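PDB 6HVG: alternansucrase from Leuconostoc mesenteroides, which belongs to glycosyl hydrolase family 70, large multidomain enzymes built around a circularly permuted (beta/alpha)8 barrel, and also carries repeats of the choline-binding and cell-wall-binding kind. Local coordinates for residues P587-E592 / I1234-I1240; P1086-G1092 / N1107-T1113; D1114-F1120 / D1202-G1208. The contacts are given in a common frame with arbitrary orientation. Numbering follows the deposited sequence.

Interaction 1: P587-E592 / I1234-I1240; sequences PIVQAE and IDASTKI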
loop_
_atom_site.group_PDB
_atom_site.type_symbol
_atom_site.label_atom_id
_atom_site.label_comp_id
_atom_site.label_asym_id
_atom_site.label_seq_id
_atom_site.Cartn_x
_atom_site.Cartn_y
_atom_site.Cartn_z
ATOM N N PRO A 587 -6.443 16.362 -23.526
ATOM C CA PRO A 587 -7.337 16.031 -24.637
ATOM C C PRO A 587 -6.795 15.020 -25.648
ATOM O O PRO A 587 -7.541 14.164 -26.120
ATOM C CB PRO A 587 -7.569 17.390 -25.304
ATOM C CG PRO A 587 -7.452 18.388 -24.199
ATOM C CD PRO A 587 -6.416 17.824 -23.267
ATOM N N ILE A 588 -5.515 15.112 -25.971
ATOM C CA ILE A 588 -4.892 14.165 -26.900
ATOM C C ILE A 588 -4.907 12.743 -26.344
ATOM O O ILE A 588 -5.158 11.797 -27.073
ATOM C CB ILE A 588 -3.450 14.592 -27.269
ATOM C CG1 ILE A 588 -3.475 15.889 -28.105
ATOM C CG2 ILE A 588 -2.752 13.506 -28.079
ATOM C CD1 ILE A 588 -2.168 16.657 -28.120
ATOM N N VAL A 589 -4.627 12.603 -25.059
ATOM C CA VAL A 589 -4.605 11.299 -24.413
ATOM C C VAL A 589 -6.035 10.785 -24.262
ATOM O O VAL A 589 -6.270 9.591 -24.392
ATOM C CB VAL A 589 -3.886 11.363 -23.040
ATOM C CG1 VAL A 589 -4.041 10.062 -22.250
ATOM C CG2 VAL A 589 -2.417 11.683 -23.254
ATOM N N GLN A 590 -6.980 11.689 -24.020
ATOM C CA GLN A 590 -8.386 11.324 -23.959
ATOM C C GLN A 590 -8.871 10.717 -25.273
ATOM O O GLN A 590 -9.591 9.716 -25.268
ATOM C CB GLN A 590 -9.246 12.528 -23.582
ATOM C CG GLN A 590 -9.053 12.976 -22.144
ATOM C CD GLN A 590 -9.930 14.155 -21.762
ATOM O OE1 GLN A 590 -10.589 14.751 -22.612
ATOM N NE2 GLN A 590 -9.929 14.510 -20.467
ATOM N N ALA A 591 -8.469 11.310 -26.389
ATOM C CA ALA A 591 -8.799 10.774 -27.720
ATOM C C ALA A 591 -8.219 9.372 -27.887
ATOM O O ALA A 591 -8.879 8.488 -28.439
ATOM C CB ALA A 591 -8.268 11.686 -28.835
ATOM N N GLU A 592 -6.984 9.176 -27.427
ATOM C CA GLU A 592 -6.324 7.878 -27.555
ATOM C C GLU A 592 -7.044 6.803 -26.719
ATOM O O GLU A 592 -7.149 5.655 -27.129
ATOM C CB GLU A 592 -4.860 8.000 -27.156
ATOM C CG GLU A 592 -4.122 6.681 -27.074
ATOM C CD GLU A 592 -4.350 5.793 -28.277
ATOM O OE1 GLU A 592 -4.571 6.316 -29.384
ATOM O OE2 GLU A 592 -4.251 4.568 -28.100
ATOM N N ILE A 1234 -12.142 16.565 -26.770
ATOM C CA ILE A 1234 -11.039 15.663 -27.070
ATOM C C ILE A 1234 -10.399 16.059 -28.396
ATOM O O ILE A 1234 -11.052 16.646 -29.285
ATOM C CB ILE A 1234 -11.464 14.175 -27.108
ATOM C CG1 ILE A 1234 -12.468 13.905 -28.226
ATOM C CG2 ILE A 1234 -12.055 13.739 -25.766
ATOM C CD1 ILE A 1234 -12.680 12.429 -28.482
ATOM N N ASP A 1235 -9.114 15.746 -28.512
ATOM C CA ASP A 1235 -8.316 16.199 -29.627
ATOM C C ASP A 1235 -7.736 14.998 -30.361
ATOM O O ASP A 1235 -6.760 14.409 -29.921
ATOM C CB ASP A 1235 -7.218 17.148 -29.110
ATOM C CG ASP A 1235 -6.359 17.733 -30.213
ATOM O OD1 ASP A 1235 -6.622 17.458 -31.412
ATOM O OD2 ASP A 1235 -5.397 18.463 -29.865
ATOM N N ALA A 1236 -8.357 14.641 -31.479
ATOM C CA ALA A 1236 -7.832 13.605 -32.365
ATOM C C ALA A 1236 -6.882 14.155 -33.445
ATOM O O ALA A 1236 -6.461 13.410 -34.338
ATOM C CB ALA A 1236 -8.987 12.840 -33.014
ATOM N N SER A 1237 -6.539 15.444 -33.372
ATOM C CA SER A 1237 -5.635 16.050 -34.361
ATOM C C SER A 1237 -4.190 15.529 -34.208
ATOM O O SER A 1237 -3.369 15.671 -35.112
ATOM C CB SER A 1237 -5.674 17.577 -34.267
ATOM O OG SER A 1237 -4.863 18.043 -33.202
ATOM N N THR A 1238 -3.893 14.924 -33.059
ATOM C CA THR A 1238 -2.598 14.306 -32.788
ATOM C C THR A 1238 -2.818 12.848 -32.353
ATOM O O THR A 1238 -3.651 12.566 -31.488
ATOM C CB THR A 1238 -1.887 15.096 -31.679
ATOM O OG1 THR A 1238 -1.974 16.502 -31.976
ATOM C CG2 THR A 1238 -0.445 14.696 -31.550
ATOM N N LYS A 1239 -2.082 11.925 -32.960
ATOM C CA LYS A 1239 -2.234 10.499 -32.672
ATOM C C LYS A 1239 -1.067 10.009 -31.812
ATOM O O LYS A 1239 0.049 10.473 -31.994
ATOM C CB LYS A 1239 -2.286 9.681 -33.969
ATOM C CG LYS A 1239 -3.655 9.568 -34.601
ATOM C CD LYS A 1239 -3.895 10.616 -35.661
ATOM C CE LYS A 1239 -5.307 10.529 -36.212
ATOM N NZ LYS A 1239 -5.753 11.863 -36.690
ATOM N N ILE A 1240 -1.328 9.067 -30.898
ATOM C CA ILE A 1240 -0.292 8.503 -30.026
ATOM C C ILE A 1240 0.075 7.095 -30.486
ATOM O O ILE A 1240 -0.560 6.125 -30.075
ATOM C CB ILE A 1240 -0.749 8.462 -28.539
ATOM C CG1 ILE A 1240 -1.162 9.855 -28.056
ATOM C CG2 ILE A 1240 0.363 7.932 -27.637
ATOM C CD1 ILE A 1240 -1.764 9.888 -26.660
HETATM O O HOH W 1 -4.971 10.575 -30.017
#
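The first turn and a half of helix 587-601, one of the helices around the TIM-type barrel, is wrapped by the irregular chain of 1234-1240, which belongs to the loop leading to strand 1248-1252. The backbones come closest at P587 and I1234, with CA atoms 4.4 Å apart. Proline suits this first turn, where no NH is required for the helix ladder. P587 O accepts the helical bond from A591 N at 3.0 Å and a weak second one from D1235 N at 3.3 Å, so one carbonyl serves both helix and loop. Beyond it, I588 CA makes a CH...O contact with D1235 O at 3.6 Å. D1235 itself holds the loop's bend as an Asx turn, its OD1 accepting from S1237 N (2.8 Å) and from S1237 OG (2.6 Å).

Small A591 lets the loop pass close: its CB is 3.3 Å from D1235 O and 4.4 Å from CB of both I1234 and A1236. I1240 fills the other end of the contact, where its CD1 reaches V589 CG2 at 3.9 Å and E592 CB at 3.7 Å. The carboxylate of E592 turns to Y1116, R1115 and Q1204. Between helix and loop, a water donates to I588 O at 3.2 Å and to T1238 O at 2.8 Å.

Interaction 2: P1086-G1092 / N1107-T1113; sequences PQYRSSG and NNGYAFT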
loop_
_atom_site.group_PDB
_atom_site.type_symbol
_atom_site.label_atom_id
_atom_site.label_comp_id
_atom_site.label_asym_id
_atom_site.label_seq_id
_atom_site.Cartn_x
_atom_site.Cartn_y
_atom_site.Cartn_z
ATOM N N PRO A 1086 -8.466 -8.727 -17.767
ATOM C CA PRO A 1086 -7.826 -7.854 -18.743
ATOM C C PRO A 1086 -6.869 -8.655 -19.598
ATOM O O PRO A 1086 -6.011 -9.373 -19.065
ATOM C CB PRO A 1086 -7.057 -6.861 -17.881
ATOM C CG PRO A 1086 -6.848 -7.576 -16.584
ATOM C CD PRO A 1086 -8.116 -8.345 -16.393
ATOM N N GLN A 1087 -7.021 -8.540 -20.917
ATOM C CA GLN A 1087 -6.355 -9.451 -21.851
ATOM C C GLN A 1087 -5.018 -8.943 -22.372
ATOM O O GLN A 1087 -4.445 -9.523 -23.312
ATOM C CB GLN A 1087 -7.271 -9.718 -23.033
ATOM C CG GLN A 1087 -8.575 -10.378 -22.646
ATOM C CD GLN A 1087 -8.357 -11.751 -22.085
ATOM O OE1 GLN A 1087 -7.704 -12.573 -22.715
ATOM N NE2 GLN A 1087 -8.906 -12.013 -20.902
ATOM N N TYR A 1088 -4.485 -7.904 -21.736
ATOM C CA TYR A 1088 -3.326 -7.187 -22.279
ATOM C C TYR A 1088 -2.054 -7.929 -21.906
ATOM O O TYR A 1088 -1.994 -8.573 -20.869
ATOM C CB TYR A 1088 -3.347 -5.766 -21.758
ATOM C CG TYR A 1088 -4.757 -5.220 -21.814
ATOM C CD1 TYR A 1088 -5.353 -4.920 -23.025
ATOM C CD2 TYR A 1088 -5.520 -5.066 -20.660
ATOM C CE1 TYR A 1088 -6.642 -4.458 -23.089
ATOM C CE2 TYR A 1088 -6.809 -4.591 -20.722
ATOM C CZ TYR A 1088 -7.365 -4.295 -21.946
ATOM O OH TYR A 1088 -8.660 -3.848 -22.049
ATOM N N ARG A 1089 -1.052 -7.877 -22.766
ATOM C CA ARG A 1089 0.185 -8.635 -22.525
ATOM C C ARG A 1089 0.923 -8.151 -21.280
ATOM O O ARG A 1089 1.254 -6.960 -21.175
ATOM C CB ARG A 1089 1.146 -8.549 -23.709
ATOM C CG ARG A 1089 2.452 -9.274 -23.421
ATOM C CD ARG A 1089 3.266 -9.528 -24.660
ATOM N NE ARG A 1089 2.458 -10.026 -25.770
ATOM C CZ ARG A 1089 1.930 -11.247 -25.845
ATOM N NH1 ARG A 1089 2.106 -12.139 -24.874
ATOM N NH2 ARG A 1089 1.247 -11.594 -26.919
ATOM N N SER A 1090 1.221 -9.088 -20.381
ATOM C CA SER A 1090 1.883 -8.750 -19.135
ATOM C C SER A 1090 3.293 -8.210 -19.360
ATOM O O SER A 1090 4.024 -8.675 -20.251
ATOM C CB SER A 1090 1.957 -9.953 -18.216
ATOM O OG SER A 1090 2.766 -9.674 -17.079
ATOM N N SER A 1091 3.653 -7.226 -18.535
ATOM C CA SER A 1091 5.009 -6.690 -18.497
ATOM C C SER A 1091 5.946 -7.637 -17.743
ATOM O O SER A 1091 7.168 -7.501 -17.830
ATOM C CB SER A 1091 5.025 -5.310 -17.847
ATOM O OG SER A 1091 4.418 -5.357 -16.571
ATOM N N GLY A 1092 5.378 -8.585 -17.006
ATOM C CA GLY A 1092 6.140 -9.723 -16.500
ATOM C C GLY A 1092 7.181 -9.391 -15.441
ATOM O O GLY A 1092 6.912 -8.622 -14.515
ATOM N N ASN A 1107 1.431 -11.866 -13.975
ATOM C CA ASN A 1107 0.925 -11.873 -15.336
ATOM C C ASN A 1107 -0.592 -11.826 -15.473
ATOM O O ASN A 1107 -1.162 -12.366 -16.433
ATOM C CB ASN A 1107 1.491 -13.079 -16.084
ATOM C CG ASN A 1107 3.015 -13.093 -16.100
ATOM O OD1 ASN A 1107 3.658 -12.056 -16.147
ATOM N ND2 ASN A 1107 3.588 -14.272 -16.057
ATOM N N ASN A 1108 -1.247 -11.147 -14.538
ATOM C CA ASN A 1108 -2.698 -11.166 -14.506
ATOM C C ASN A 1108 -3.356 -10.261 -15.527
ATOM O O ASN A 1108 -4.584 -10.321 -15.724
ATOM C CB ASN A 1108 -3.233 -10.889 -13.100
ATOM C CG ASN A 1108 -2.916 -9.506 -12.618
ATOM O OD1 ASN A 1108 -2.764 -8.589 -13.412
ATOM N ND2 ASN A 1108 -2.864 -9.338 -11.308
ATOM N N GLY A 1109 -2.551 -9.415 -16.168
ATOM C CA GLY A 1109 -3.054 -8.557 -17.254
ATOM C C GLY A 1109 -3.313 -7.121 -16.870
ATOM O O GLY A 1109 -3.465 -6.281 -17.746
ATOM N N TYR A 1110 -3.371 -6.840 -15.563
ATOM C CA TYR A 1110 -3.497 -5.460 -15.087
ATOM C C TYR A 1110 -2.227 -4.642 -15.256
ATOM O O TYR A 1110 -2.298 -3.420 -15.260
ATOM C CB TYR A 1110 -3.961 -5.405 -13.631
ATOM C CG TYR A 1110 -5.440 -5.649 -13.500
ATOM C CD1 TYR A 1110 -6.360 -4.699 -13.941
ATOM C CD2 TYR A 1110 -5.925 -6.837 -12.995
ATOM C CE1 TYR A 1110 -7.721 -4.922 -13.852
ATOM C CE2 TYR A 1110 -7.284 -7.063 -12.904
ATOM C CZ TYR A 1110 -8.173 -6.111 -13.328
ATOM O OH TYR A 1110 -9.519 -6.372 -13.236
ATOM N N ALA A 1111 -1.080 -5.308 -15.411
ATOM C CA ALA A 1111 0.191 -4.623 -15.656
ATOM C C ALA A 1111 0.689 -5.014 -17.033
ATOM O O ALA A 1111 1.039 -6.154 -17.262
ATOM C CB ALA A 1111 1.210 -4.993 -14.587
ATOM N N PHE A 1112 0.753 -4.045 -17.934
ATOM C CA PHE A 1112 1.067 -4.317 -19.311
ATOM C C PHE A 1112 1.974 -3.265 -19.925
ATOM O O PHE A 1112 1.988 -2.124 -19.509
ATOM C CB PHE A 1112 -0.223 -4.392 -20.136
ATOM C CG PHE A 1112 -1.208 -3.298 -19.830
ATOM C CD1 PHE A 1112 -1.104 -2.065 -20.454
ATOM C CD2 PHE A 1112 -2.243 -3.519 -18.930
ATOM C CE1 PHE A 1112 -1.989 -1.055 -20.164
ATOM C CE2 PHE A 1112 -3.149 -2.517 -18.639
ATOM C CZ PHE A 1112 -3.019 -1.278 -19.262
ATOM N N THR A 1113 2.723 -3.680 -20.941
ATOM C CA THR A 1113 3.568 -2.797 -21.743
ATOM C C THR A 1113 2.839 -2.270 -22.981
ATOM O O THR A 1113 2.976 -1.107 -23.324
ATOM C CB THR A 1113 4.812 -3.559 -22.239
ATOM O OG1 THR A 1113 4.396 -4.834 -22.769
ATOM C CG2 THR A 1113 5.807 -3.750 -21.083
#
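N1107 opens its segment in a left-handed backbone conformation, and its side chain lies against S1090 and G1092. N1108 then shapes the bend as an Asx turn, its OD1 accepting from Y1110 N at 2.8 Å. At G1109 only glycine fits: a CB would strike P1086 O, whereas the CA approaches that oxygen at 3.6 Å in a CH...O contact. Y1110 offers a ring face to proline, with P1086 CG 3.6 Å from the ring centroid and almost on its normal, a CH-pi contact. A1111 O accepts from S1091 N at 3.1 Å. F1112 pairs with S1090 in an antiparallel, non-hydrogen-bonded bridge, and its CD2 packs 3.8 Å from Y1088 CB, while Y1088 OH bonds to D1155 O. At the corner, T1113 CG2 meets S1091 CB at 3.7 Å. The whole is a long beta-alpha loop of the barrel folded back on itself, in the connection from strand 1081-1083 to helix 1135-1147.

Interaction 3: D1114-F1120 / D1202-G1208; sequences DRYDLGF and DYQAKYG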
loop_
_atom_site.group_PDB
_atom_site.type_symbol
_atom_site.label_atom_id
_atom_site.label_comp_id
_atom_site.label_asym_id
_atom_site.label_seq_id
_atom_site.Cartn_x
_atom_site.Cartn_y
_atom_site.Cartn_z
ATOM N N ASP A 1114 2.063 -3.135 -23.625
ATOM C CA ASP A 1114 1.373 -2.830 -24.877
ATOM C C ASP A 1114 -0.132 -2.973 -24.687
ATOM O O ASP A 1114 -0.641 -4.065 -24.418
ATOM C CB ASP A 1114 1.855 -3.793 -25.953
ATOM C CG ASP A 1114 1.477 -3.364 -27.358
ATOM O OD1 ASP A 1114 0.579 -2.510 -27.524
ATOM O OD2 ASP A 1114 2.111 -3.855 -28.303
ATOM N N ARG A 1115 -0.854 -1.867 -24.807
ATOM C CA ARG A 1115 -2.299 -1.891 -24.525
ATOM C C ARG A 1115 -3.092 -2.649 -25.591
ATOM O O ARG A 1115 -4.206 -3.104 -25.321
ATOM C CB ARG A 1115 -2.852 -0.486 -24.422
ATOM C CG ARG A 1115 -2.061 0.407 -23.497
ATOM C CD ARG A 1115 -2.827 1.633 -23.071
ATOM N NE ARG A 1115 -3.267 2.381 -24.216
ATOM C CZ ARG A 1115 -4.147 3.363 -24.143
ATOM N NH1 ARG A 1115 -4.658 3.729 -22.974
ATOM N NH2 ARG A 1115 -4.506 3.987 -25.254
ATOM N N TYR A 1116 -2.543 -2.771 -26.799
ATOM C CA TYR A 1116 -3.264 -3.361 -27.902
ATOM C C TYR A 1116 -2.878 -4.813 -28.200
ATOM O O TYR A 1116 -3.521 -5.452 -29.040
ATOM C CB TYR A 1116 -3.056 -2.526 -29.148
ATOM C CG TYR A 1116 -3.720 -1.179 -29.102
ATOM C CD1 TYR A 1116 -3.101 -0.109 -28.488
ATOM C CD2 TYR A 1116 -4.943 -0.965 -29.723
ATOM C CE1 TYR A 1116 -3.692 1.138 -28.457
ATOM C CE2 TYR A 1116 -5.545 0.278 -29.709
ATOM C CZ TYR A 1116 -4.910 1.328 -29.070
ATOM O OH TYR A 1116 -5.518 2.559 -29.044
ATOM N N ASP A 1117 -1.835 -5.330 -27.548
ATOM C CA ASP A 1117 -1.428 -6.728 -27.714
ATOM C C ASP A 1117 -2.229 -7.596 -26.752
ATOM O O ASP A 1117 -1.955 -7.634 -25.547
ATOM C CB ASP A 1117 0.060 -6.876 -27.432
ATOM C CG ASP A 1117 0.602 -8.243 -27.775
ATOM O OD1 ASP A 1117 -0.184 -9.170 -27.963
ATOM O OD2 ASP A 1117 1.836 -8.408 -27.832
ATOM N N LEU A 1118 -3.217 -8.315 -27.292
ATOM C CA LEU A 1118 -4.073 -9.205 -26.499
ATOM C C LEU A 1118 -3.747 -10.707 -26.713
ATOM O O LEU A 1118 -4.566 -11.583 -26.423
ATOM C CB LEU A 1118 -5.533 -8.914 -26.823
ATOM C CG LEU A 1118 -6.097 -7.637 -26.151
ATOM C CD1 LEU A 1118 -5.711 -6.370 -26.895
ATOM C CD2 LEU A 1118 -7.610 -7.703 -26.003
ATOM N N GLY A 1119 -2.534 -10.985 -27.181
ATOM C CA GLY A 1119 -2.060 -12.352 -27.335
ATOM C C GLY A 1119 -1.615 -12.716 -28.746
ATOM O O GLY A 1119 -1.606 -13.892 -29.098
ATOM N N PHE A 1120 -1.167 -11.726 -29.521
ATOM C CA PHE A 1120 -0.738 -11.992 -30.888
ATOM C C PHE A 1120 0.573 -12.748 -30.938
ATOM O O PHE A 1120 1.344 -12.736 -29.986
ATOM C CB PHE A 1120 -0.585 -10.704 -31.687
ATOM C CG PHE A 1120 -1.864 -9.932 -31.857
ATOM C CD1 PHE A 1120 -2.086 -8.787 -31.123
ATOM C CD2 PHE A 1120 -2.843 -10.345 -32.757
ATOM C CE1 PHE A 1120 -3.249 -8.060 -31.278
ATOM C CE2 PHE A 1120 -4.015 -9.619 -32.919
ATOM C CZ PHE A 1120 -4.220 -8.478 -32.167
ATOM N N ASP A 1202 5.559 -1.593 -31.545
ATOM C CA ASP A 1202 4.673 -2.541 -30.854
ATOM C C ASP A 1202 3.254 -2.380 -31.413
ATOM O O ASP A 1202 3.079 -1.689 -32.418
ATOM C CB ASP A 1202 4.735 -2.301 -29.332
ATOM C CG ASP A 1202 4.247 -0.900 -28.909
ATOM O OD1 ASP A 1202 4.067 0.012 -29.760
ATOM O OD2 ASP A 1202 4.055 -0.709 -27.686
ATOM N N TYR A 1203 2.252 -3.014 -30.804
ATOM C CA TYR A 1203 0.870 -2.892 -31.295
ATOM C C TYR A 1203 0.236 -1.527 -30.977
ATOM O O TYR A 1203 -0.697 -1.103 -31.653
ATOM C CB TYR A 1203 -0.007 -4.064 -30.829
ATOM C CG TYR A 1203 0.354 -5.351 -31.552
ATOM C CD1 TYR A 1203 1.275 -6.251 -31.014
ATOM C CD2 TYR A 1203 -0.190 -5.640 -32.799
ATOM C CE1 TYR A 1203 1.637 -7.392 -31.698
ATOM C CE2 TYR A 1203 0.170 -6.785 -33.494
ATOM C CZ TYR A 1203 1.085 -7.652 -32.944
ATOM O OH TYR A 1203 1.438 -8.792 -33.619
ATOM N N GLN A 1204 0.775 -0.811 -29.991
ATOM C CA GLN A 1204 0.410 0.596 -29.765
ATOM C C GLN A 1204 0.788 1.476 -30.956
ATOM O O GLN A 1204 0.125 2.479 -31.224
ATOM C CB GLN A 1204 1.096 1.111 -28.506
ATOM C CG GLN A 1204 0.851 2.578 -28.193
ATOM C CD GLN A 1204 -0.547 2.834 -27.663
ATOM O OE1 GLN A 1204 -0.943 2.270 -26.636
ATOM N NE2 GLN A 1204 -1.294 3.717 -28.342
ATOM N N ALA A 1205 1.873 1.126 -31.644
ATOM C CA ALA A 1205 2.282 1.852 -32.844
ATOM C C ALA A 1205 1.415 1.488 -34.033
ATOM O O ALA A 1205 1.061 2.350 -34.827
ATOM C CB ALA A 1205 3.749 1.591 -33.143
ATOM N N LYS A 1206 1.071 0.211 -34.163
ATOM C CA LYS A 1206 0.200 -0.229 -35.255
ATOM C C LYS A 1206 -1.181 0.404 -35.157
ATOM O O LYS A 1206 -1.610 1.091 -36.068
ATOM C CB LYS A 1206 0.056 -1.750 -35.268
ATOM C CG LYS A 1206 -0.541 -2.265 -36.560
ATOM C CD LYS A 1206 -0.879 -3.736 -36.454
ATOM C CE LYS A 1206 -1.479 -4.263 -37.743
ATOM N NZ LYS A 1206 -1.392 -5.743 -37.717
ATOM N N TYR A 1207 -1.848 0.196 -34.025
ATOM C CA TYR A 1207 -3.250 0.568 -33.854
ATOM C C TYR A 1207 -3.518 1.937 -33.192
ATOM O O TYR A 1207 -4.646 2.398 -33.175
ATOM C CB TYR A 1207 -3.992 -0.532 -33.065
ATOM C CG TYR A 1207 -4.176 -1.842 -33.810
ATOM C CD1 TYR A 1207 -4.761 -1.878 -35.074
ATOM C CD2 TYR A 1207 -3.781 -3.041 -33.248
ATOM C CE1 TYR A 1207 -4.927 -3.074 -35.755
ATOM C CE2 TYR A 1207 -3.956 -4.243 -33.918
ATOM C CZ TYR A 1207 -4.526 -4.255 -35.167
ATOM O OH TYR A 1207 -4.709 -5.446 -35.813
ATOM N N GLY A 1208 -2.501 2.585 -32.641
ATOM C CA GLY A 1208 -2.690 3.882 -31.973
ATOM C C GLY A 1208 -3.336 4.907 -32.885
ATOM O O GLY A 1208 -2.920 5.072 -34.004
#
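D1114 meets the start of the short helix 1203-1207, where unbonded backbone NH groups welcome a carboxylate. Its OD2 accepts from Y1203 N at 2.6 Å, while OD1 takes Y1116 N at 3.2 Å in an Asx turn, so a single side chain bends its own loop and holds the helix. R1115 adds a weak bond from NE to Q1204 OE1 (3.4 Å). Its guanidinium has stronger partners on helix 587-601: a salt bridge to E592, a hydrogen bond to Q593 and a cation-pi contact with W596.

Y1116 points at the helix and has the most covered surface of residues 1114-1120, with CB 3.8 Å from Y1203 CB and CD2 3.5 Å from Y1207 CB. A tyrosine suits this place because its apolar ring can be covered while its hydroxyl reaches E592. D1117 turns the chain away: OD1 accepts from G1119 N (3.1 Å) and F1120 N (3.2 Å), and OD2 forms a salt bridge with R1089. G1119 adopts backbone angles that would jam a CB against the preceding carbonyl. This bend brings F1120 round to the Y1203 ring in an offset stack, with centroids 4.6 Å apart and planes at 24°.

D1202, the N-cap, accepts from A1205 N through OD1 at 3.1 Å, and its OD2 lies 3.7 Å from D1114 OD2. Two acids this close at a helix N-terminus imply that the NH groups there, and the favourable end of the helix dipole, help to offset their repulsion.

All three contacts are buried, with no exposed residue among those that touch. Interaction 2 has its centre nearest the centre of the chain, about 20 Å away, against about 32 Å and 30 Å for interactions 1 and 3. Interactions 2 and 3 share one barrel loop in succession and are joined by the salt bridge R1089 NE to D1117 OD2 (2.7 Å). Interactions 1 and 3 meet at E592, whose OE2 is 2.9 Å from R1115 NH2, a salt bridge, and 2.6 Å from Y1116 OH. Their chemistry differs: aliphatic packing and a water in interaction 1, backbone and proline-aromatic contacts in interaction 2, helix capping and aromatic stacking in interaction 3.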